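Local coordinates for ricin B lectin (Clostridium thermocellum, PDB 3VSF), which acts as an exo-beta-1,3-galactanase, probably hydrolysing beta-1,3-galactan through its family 43 glycosidase domain, to which a galactose-binding beta-trefoil lectin domain is joined, at residues Phe48-Gly60 with Ser87-Tyr99. Residues are numbered along the deposited sequence; the frame is centred on the assembly and turned at random.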
loop_
_atom_site.group_PDB
_atom_site.type_symbol
_atom_site.label_atom_id
_atom_site.label_comp_id
_atom_site.label_asym_id
_atom_site.label_seq_id
_atom_site.Cartn_x
_atom_site.Cartn_y
_atom_site.Cartn_z
ATOM N N PHE A 48 10.878 -4.005 -10.400
ATOM C CA PHE A 48 12.168 -3.827 -9.744
ATOM C C PHE A 48 13.172 -4.845 -10.273
ATOM O O PHE A 48 12.809 -5.976 -10.597
ATOM C CB PHE A 48 12.030 -3.979 -8.228
ATOM C CG PHE A 48 10.894 -3.193 -7.637
ATOM C CD1 PHE A 48 10.354 -2.110 -8.311
ATOM C CD2 PHE A 48 10.367 -3.539 -6.403
ATOM C CE1 PHE A 48 9.307 -1.389 -7.767
ATOM C CE2 PHE A 48 9.322 -2.823 -5.853
ATOM C CZ PHE A 48 8.789 -1.748 -6.536
ATOM N N LYS A 49 14.433 -4.439 -10.362
ATOM C CA LYS A 49 15.485 -5.335 -10.826
ATOM C C LYS A 49 16.433 -5.715 -9.695
ATOM O O LYS A 49 16.835 -4.866 -8.899
ATOM C CB LYS A 49 16.266 -4.705 -11.981
ATOM C CG LYS A 49 15.484 -4.605 -13.280
ATOM C CD LYS A 49 16.386 -4.180 -14.426
ATOM C CE LYS A 49 15.648 -4.213 -15.753
ATOM N NZ LYS A 49 16.545 -3.868 -16.892
ATOM N N ASP A 50 16.781 -6.995 -9.627
ATOM C CA ASP A 50 17.716 -7.478 -8.620
ATOM C C ASP A 50 19.127 -6.977 -8.909
ATOM O O ASP A 50 19.373 -6.355 -9.943
ATOM C CB ASP A 50 17.694 -9.008 -8.550
ATOM C CG ASP A 50 17.965 -9.660 -9.893
ATOM O OD1 ASP A 50 18.775 -9.116 -10.671
ATOM O OD2 ASP A 50 17.365 -10.720 -10.170
ATOM N N THR A 51 20.048 -7.250 -7.993
ATOM C CA THR A 51 21.432 -6.818 -8.142
ATOM C C THR A 51 22.048 -7.351 -9.432
ATOM O O THR A 51 22.934 -6.724 -10.013
ATOM C CB THR A 51 22.292 -7.267 -6.949
ATOM O OG1 THR A 51 22.214 -8.692 -6.811
ATOM C CG2 THR A 51 21.806 -6.613 -5.665
ATOM N N SER A 52 21.572 -8.510 -9.875
ATOM C CA SER A 52 22.089 -9.143 -11.083
ATOM C C SER A 52 21.714 -8.355 -12.335
ATOM O O SER A 52 22.307 -8.542 -13.397
ATOM C CB SER A 52 21.572 -10.578 -11.197
ATOM O OG SER A 52 21.895 -11.331 -10.040
ATOM N N GLY A 53 20.726 -7.477 -12.203
ATOM C CA GLY A 53 20.252 -6.688 -13.326
ATOM C C GLY A 53 19.067 -7.335 -14.016
ATOM O O GLY A 53 18.707 -6.964 -15.133
ATOM N N ASN A 54 18.461 -8.309 -13.345
ATOM C CA ASN A 54 17.309 -9.019 -13.891
ATOM C C ASN A 54 16.004 -8.656 -13.188
ATOM O O ASN A 54 15.993 -8.330 -12.002
ATOM C CB ASN A 54 17.534 -10.531 -13.837
ATOM C CG ASN A 54 18.490 -11.017 -14.909
ATOM O OD1 ASN A 54 18.082 -11.663 -15.875
ATOM N ND2 ASN A 54 19.769 -10.700 -14.748
ATOM N N VAL A 55 14.906 -8.721 -13.934
ATOM C CA VAL A 55 13.590 -8.388 -13.402
ATOM C C VAL A 55 13.167 -9.337 -12.283
ATOM O O VAL A 55 13.129 -10.553 -12.465
ATOM C CB VAL A 55 12.520 -8.392 -14.513
ATOM C CG1 VAL A 55 12.672 -9.622 -15.398
ATOM C CG2 VAL A 55 11.127 -8.322 -13.909
ATOM N N ILE A 56 12.853 -8.768 -11.123
ATOM C CA ILE A 56 12.371 -9.549 -9.988
ATOM C C ILE A 56 10.989 -10.127 -10.284
ATOM O O ILE A 56 10.090 -9.411 -10.721
ATOM C CB ILE A 56 12.305 -8.694 -8.706
ATOM C CG1 ILE A 56 13.702 -8.199 -8.321
ATOM C CG2 ILE A 56 11.684 -9.485 -7.563
ATOM C CD1 ILE A 56 13.729 -7.348 -7.068
ATOM N N HIS A 57 10.829 -11.426 -10.050
ATOM C CA HIS A 57 9.552 -12.097 -10.279
ATOM C C HIS A 57 9.009 -12.735 -9.004
ATOM O O HIS A 57 9.163 -13.936 -8.785
ATOM C CB HIS A 57 9.679 -13.145 -11.389
ATOM C CG HIS A 57 10.883 -14.027 -11.260
ATOM N ND1 HIS A 57 10.812 -15.323 -10.797
ATOM C CD2 HIS A 57 12.189 -13.798 -11.536
ATOM C CE1 HIS A 57 12.022 -15.854 -10.793
ATOM N NE2 HIS A 57 12.876 -14.949 -11.235
ATOM N N ALA A 58 8.374 -11.922 -8.166
ATOM C CA ALA A 58 7.791 -12.401 -6.916
ATOM C C ALA A 58 6.366 -11.885 -6.749
ATOM O O ALA A 58 6.053 -11.190 -5.782
ATOM C CB ALA A 58 8.654 -11.986 -5.735
ATOM N N HIS A 59 5.505 -12.236 -7.698
ATOM C CA HIS A 59 4.131 -11.754 -7.714
ATOM C C HIS A 59 3.304 -12.347 -6.578
ATOM O O HIS A 59 3.539 -13.479 -6.152
ATOM C CB HIS A 59 3.487 -12.064 -9.064
ATOM C CG HIS A 59 4.315 -11.637 -10.236
ATOM N ND1 HIS A 59 5.297 -10.674 -10.140
ATOM C CD2 HIS A 59 4.317 -12.048 -11.526
ATOM C CE1 HIS A 59 5.863 -10.506 -11.321
ATOM N NE2 HIS A 59 5.286 -11.328 -12.180
ATOM N N GLY A 60 2.336 -11.574 -6.092
ATOM C CA GLY A 60 1.509 -11.990 -4.973
ATOM C C GLY A 60 2.354 -12.387 -3.780
ATOM O O GLY A 60 1.933 -13.181 -2.941
ATOM N N SER A 87 10.066 -17.843 -5.976
ATOM C CA SER A 87 11.352 -17.170 -5.853
ATOM C C SER A 87 11.573 -16.578 -4.465
ATOM O O SER A 87 10.631 -16.389 -3.697
ATOM C CB SER A 87 11.481 -16.077 -6.914
ATOM O OG SER A 87 11.251 -16.600 -8.210
ATOM N N CYS A 88 12.833 -16.290 -4.156
ATOM C CA CYS A 88 13.196 -15.689 -2.880
ATOM C C CYS A 88 14.319 -14.676 -3.059
ATOM O O CYS A 88 15.396 -15.009 -3.553
ATOM C CB CYS A 88 13.619 -16.764 -1.878
ATOM S SG CYS A 88 14.262 -16.108 -0.323
ATOM N N TYR A 89 14.061 -13.437 -2.657
ATOM C CA TYR A 89 15.056 -12.378 -2.761
ATOM C C TYR A 89 15.443 -11.856 -1.382
ATOM O O TYR A 89 14.601 -11.736 -0.493
ATOM C CB TYR A 89 14.537 -11.242 -3.644
ATOM C CG TYR A 89 14.269 -11.658 -5.074
ATOM C CD1 TYR A 89 13.067 -12.254 -5.430
ATOM C CD2 TYR A 89 15.218 -11.453 -6.065
ATOM C CE1 TYR A 89 12.818 -12.636 -6.735
ATOM C CE2 TYR A 89 14.978 -11.829 -7.374
ATOM C CZ TYR A 89 13.776 -12.420 -7.703
ATOM O OH TYR A 89 13.533 -12.797 -9.003
ATOM N N ARG A 90 16.724 -11.546 -1.214
ATOM C CA ARG A 90 17.256 -11.130 0.079
ATOM C C ARG A 90 17.841 -9.722 0.007
ATOM O O ARG A 90 18.422 -9.336 -1.007
ATOM C CB ARG A 90 18.321 -12.124 0.542
ATOM C CG ARG A 90 19.011 -11.758 1.843
ATOM C CD ARG A 90 20.088 -12.775 2.184
ATOM N NE ARG A 90 21.073 -12.902 1.112
ATOM C CZ ARG A 90 22.387 -12.795 1.284
ATOM N NH1 ARG A 90 22.883 -12.562 2.491
ATOM N NH2 ARG A 90 23.205 -12.924 0.248
ATOM N N SER A 91 17.687 -8.958 1.086
ATOM C CA SER A 91 18.202 -7.593 1.130
ATOM C C SER A 91 18.244 -7.025 2.546
ATOM O O SER A 91 17.516 -7.475 3.430
ATOM C CB SER A 91 17.365 -6.679 0.232
ATOM O OG SER A 91 17.830 -5.342 0.293
ATOM N N LYS A 92 19.104 -6.031 2.748
ATOM C CA LYS A 92 19.196 -5.332 4.024
ATOM C C LYS A 92 18.644 -3.915 3.909
ATOM O O LYS A 92 18.117 -3.361 4.875
ATOM C CB LYS A 92 20.647 -5.275 4.507
ATOM C CG LYS A 92 21.217 -6.604 4.968
ATOM C CD LYS A 92 22.640 -6.430 5.480
ATOM C CE LYS A 92 23.167 -7.710 6.106
ATOM N NZ LYS A 92 24.575 -7.567 6.569
ATOM N N ASP A 93 18.770 -3.334 2.720
ATOM C CA ASP A 93 18.366 -1.951 2.491
ATOM C C ASP A 93 16.934 -1.853 1.970
ATOM O O ASP A 93 16.355 -0.768 1.929
ATOM C CB ASP A 93 19.326 -1.274 1.511
ATOM C CG ASP A 93 19.140 -1.756 0.087
ATOM O OD1 ASP A 93 18.589 -0.992 -0.731
ATOM O OD2 ASP A 93 19.539 -2.901 -0.216
ATOM N N LEU A 94 16.376 -2.992 1.567
ATOM C CA LEU A 94 14.995 -3.065 1.087
ATOM C C LEU A 94 14.793 -2.473 -0.308
ATOM O O LEU A 94 13.661 -2.353 -0.776
ATOM C CB LEU A 94 14.031 -2.414 2.084
ATOM C CG LEU A 94 13.624 -3.258 3.293
ATOM C CD1 LEU A 94 12.829 -2.430 4.290
ATOM C CD2 LEU A 94 12.826 -4.474 2.844
ATOM N N VAL A 95 15.887 -2.109 -0.970
ATOM C CA VAL A 95 15.809 -1.568 -2.324
ATOM C C VAL A 95 16.629 -2.403 -3.304
ATOM O O VAL A 95 16.191 -2.669 -4.423
ATOM C CB VAL A 95 16.265 -0.095 -2.380
ATOM C CG1 VAL A 95 16.259 0.412 -3.816
ATOM C CG2 VAL A 95 15.376 0.770 -1.500
ATOM N N ASN A 96 17.820 -2.813 -2.878
ATOM C CA ASN A 96 18.671 -3.678 -3.690
ATOM C C ASN A 96 18.492 -5.144 -3.315
ATOM O O ASN A 96 18.892 -5.571 -2.232
ATOM C CB ASN A 96 20.140 -3.277 -3.555
ATOM C CG ASN A 96 20.407 -1.869 -4.045
ATOM O OD1 ASN A 96 20.561 -1.634 -5.244
ATOM N ND2 ASN A 96 20.468 -0.921 -3.117
ATOM N N TRP A 97 17.895 -5.914 -4.219
ATOM C CA TRP A 97 17.543 -7.298 -3.926
ATOM C C TRP A 97 18.465 -8.310 -4.597
ATOM O O TRP A 97 18.856 -8.145 -5.752
ATOM C CB TRP A 97 16.087 -7.565 -4.310
ATOM C CG TRP A 97 15.126 -6.791 -3.472
ATOM C CD1 TRP A 97 14.541 -5.598 -3.781
ATOM C CD2 TRP A 97 14.655 -7.145 -2.168
ATOM N NE1 TRP A 97 13.725 -5.193 -2.752
ATOM C CE2 TRP A 97 13.777 -6.126 -1.751
ATOM C CE3 TRP A 97 14.884 -8.230 -1.317
ATOM C CZ2 TRP A 97 13.131 -6.159 -0.518
ATOM C CZ3 TRP A 97 14.242 -8.260 -0.095
ATOM C CH2 TRP A 97 13.377 -7.230 0.294
ATOM N N GLU A 98 18.804 -9.362 -3.859
ATOM C CA GLU A 98 19.677 -10.412 -4.364
ATOM C C GLU A 98 18.903 -11.705 -4.600
ATOM O O GLU A 98 18.124 -12.139 -3.752
ATOM C CB GLU A 98 20.831 -10.658 -3.388
ATOM C CG GLU A 98 21.730 -11.826 -3.761
ATOM C CD GLU A 98 22.862 -12.024 -2.772
ATOM O OE1 GLU A 98 23.131 -11.095 -1.982
ATOM O OE2 GLU A 98 23.480 -13.111 -2.782
ATOM N N TYR A 99 19.120 -12.312 -5.762
ATOM C CA TYR A 99 18.469 -13.569 -6.108
ATOM C C TYR A 99 19.008 -14.698 -5.235
ATOM O O TYR A 99 20.215 -14.798 -5.014
ATOM C CB TYR A 99 18.706 -13.888 -7.585
ATOM C CG TYR A 99 17.821 -14.981 -8.137
ATOM C CD1 TYR A 99 16.693 -15.407 -7.448
ATOM C CD2 TYR A 99 18.118 -15.591 -9.349
ATOM C CE1 TYR A 99 15.885 -16.406 -7.953
ATOM C CE2 TYR A 99 17.316 -16.592 -9.859
ATOM C CZ TYR A 99 16.202 -16.996 -9.159
ATOM O OH TYR A 99 15.403 -17.992 -9.668
#
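In the five-bladed beta-propeller of family 43 glycosidases, each blade is an antiparallel four-stranded sheet, and the loop leading into the first blade, D50 to A58, lies here across that blade's third and fourth strands, 83-91 and 98-105. The contact illustrates how a loop without sheet pairing can be held by one backbone-to-backbone bond, a backbone-to-tyrosine bond, and the packing of an isoleucine and an aromatic cluster. At one end the amide of T51 donates to the carbonyl O of W97, N to O 2.7 Å, while CB of D50 and CG2 of T51 rest against the same oxygen. D50 opens a type I turn that closes at G53; its OD1 takes the amide of N54 from above the carboxylate plane, and OD2 lies at the edge of the Y89 ring, 3.8 Å from CE2. The two branches of I56 end on different aromatic residues. CG2, anti to the backbone N, sits over the face of Y89, 3.6 Å from the ring centroid in a CH-pi contact, whereas CD1, at the end of the other branch, touches CB of W97 at 3.6 Å. The backbone beside I56 is also held from a later blade, where the hydroxyl of Y323 bonds to I56 O and A58 N. Beyond it, H57 takes part in a cluster with Y89 and Y99: the edge of Y89 points at the H57 face in a T-shaped pair, planes 86° apart, and the edge of H57 meets the face of Y99, offset, at 73°. E102 hydrogen-bonds both S87 OG and Y99 OH beside this imidazole. The hydroxyl of Y89, lying over the H57 ring, also accepts that residue's backbone amide, H57 N to Y89 OH 3.2 Å at a nearly straight 169°.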